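Local structure of iron Super-Oxide Dismutase (Plasmodium knowlesi, 2AWP) at the interface of chains A and B. The protein catalyses the dismutation of superoxide radicals to hydrogen peroxide and molecular oxygen, using an active-site iron. Coordinates in Å, arbitrary orientation; residue numbers count along the deposited sequence, not the author numbering. Chains: chain A/B, Iron Super-Oxide Dismutase.

The interface of chains A and B. Residues chain A 26, 30-31, 162; chain B 161, 165, 170.
B:Tyr165 and A:His162 form the apolar centre: CB of the histidine lies against the tyrosine ring, 3.5 Å from CZ, with its CA over the same face near the rim. Beside it, B:Asn170 CB packs against A:His31 CE1 at 3.7 Å. The asparagine's CG falls between backbone N and carbonyl carbon (chi1 63°), and its amide reaches on to helix 21-43, where OD1 sits in the ring plane of A:Phe26 at its edge, 3.3 Å from CD1. The CB of A:Lys30 touches the same amide. A:His31 and B:Tyr165 point toward each other across the boundary, and the imidazole NE2 and phenol OH share a 2.7 Å hydrogen bond. The O of a water lies 3.0 Å from B:Tyr165 OH and links it to the carbonyl O of A:His162. Within chain A the two imidazoles lie face to face but offset, ND1 of each above the other ring near its rim. B:Glu161 closes the polar rim, its chain extended beyond CG (chi2 178°) to carry the carboxylate across. A:His162 ND1 donates to the syn side of B:Glu161 OE2 at 2.6 Å, nearly straight (173° at H) and within the imidazole plane, while its backbone N reaches OE1 of the same glutamate from above the carboxylate plane at 2.9 Å. The ND1 bond helps to set the ring's rotation and should favour NE2 as the iron-binding nitrogen, while the backbone bond steadies the carboxylate, which may also make the ring a stronger donor to the metal. A:His162 is an expected ligand of this iron superoxide dismutase, so the partner subunit contributes a second-shell carboxylate. The site joins helix 21-43 and the short helical turn 161-163 of chain A to the 161-170 stretch of chain B, and the two-fold axis repeats it.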
# COMPACT_ATOMS: atom_id res chain seq x y z
N PHE A 26 -15.18 -3.73 6.40
CA PHE A 26 -13.82 -4.28 6.22
C PHE A 26 -12.72 -3.47 6.94
O PHE A 26 -11.86 -4.02 7.63
CB PHE A 26 -13.50 -4.49 4.72
CG PHE A 26 -14.24 -5.64 4.09
CD1 PHE A 26 -13.75 -6.93 4.19
CD2 PHE A 26 -15.46 -5.44 3.43
CE1 PHE A 26 -14.45 -8.03 3.63
CE2 PHE A 26 -16.18 -6.52 2.86
CZ PHE A 26 -15.67 -7.83 2.95
N LYS A 30 -12.31 -5.56 10.10
CA LYS A 30 -11.25 -6.47 9.65
C LYS A 30 -9.82 -5.89 9.82
O LYS A 30 -9.05 -6.39 10.62
CB LYS A 30 -11.53 -6.96 8.22
CG LYS A 30 -12.90 -7.59 8.02
CD LYS A 30 -13.15 -8.82 8.93
CE LYS A 30 -14.67 -8.96 9.20
NZ LYS A 30 -15.03 -10.24 9.91
N HIS A 31 -9.48 -4.84 9.06
CA HIS A 31 -8.17 -4.21 9.17
C HIS A 31 -7.85 -3.68 10.56
O HIS A 31 -6.88 -4.13 11.19
CB HIS A 31 -7.98 -3.11 8.07
CG HIS A 31 -7.95 -3.66 6.67
ND1 HIS A 31 -6.84 -4.29 6.14
CD2 HIS A 31 -8.90 -3.70 5.70
CE1 HIS A 31 -7.08 -4.63 4.89
NE2 HIS A 31 -8.32 -4.29 4.60
N HIS A 162 -7.01 -0.09 0.62
CA HIS A 162 -8.21 -0.65 1.28
C HIS A 162 -9.16 0.41 1.79
O HIS A 162 -10.34 0.14 1.98
CB HIS A 162 -7.86 -1.66 2.39
CG HIS A 162 -7.11 -1.06 3.55
ND1 HIS A 162 -5.84 -1.47 3.89
CD2 HIS A 162 -7.45 -0.10 4.45
CE1 HIS A 162 -5.42 -0.79 4.93
NE2 HIS A 162 -6.38 0.03 5.30
N GLU B 161 -2.42 -3.96 -2.43
CA GLU B 161 -3.83 -4.22 -2.21
C GLU B 161 -4.68 -4.23 -3.46
O GLU B 161 -5.57 -5.06 -3.55
CB GLU B 161 -4.41 -3.28 -1.14
CG GLU B 161 -3.86 -3.64 0.22
CD GLU B 161 -4.33 -2.72 1.33
OE1 GLU B 161 -4.51 -1.51 1.09
OE2 GLU B 161 -4.47 -3.22 2.46
N TYR B 165 -7.78 -6.81 -3.91
CA TYR B 165 -8.84 -6.29 -3.06
C TYR B 165 -10.24 -6.52 -3.63
O TYR B 165 -11.22 -6.67 -2.87
CB TYR B 165 -8.63 -4.81 -2.65
CG TYR B 165 -9.08 -4.59 -1.23
CD1 TYR B 165 -8.27 -5.00 -0.17
CD2 TYR B 165 -10.33 -4.02 -0.94
CE1 TYR B 165 -8.67 -4.88 1.15
CE2 TYR B 165 -10.74 -3.86 0.41
CZ TYR B 165 -9.90 -4.31 1.44
OH TYR B 165 -10.27 -4.21 2.74
N ASN B 170 -9.72 -8.07 2.27
CA ASN B 170 -8.58 -8.07 3.19
C ASN B 170 -7.84 -9.42 3.23
O ASN B 170 -6.77 -9.53 3.84
CB ASN B 170 -9.08 -7.74 4.60
CG ASN B 170 -10.05 -8.79 5.14
OD1 ASN B 170 -11.16 -8.92 4.68
ND2 ASN B 170 -9.60 -9.56 6.12
O HOH W 1 -11.51 -1.77 3.92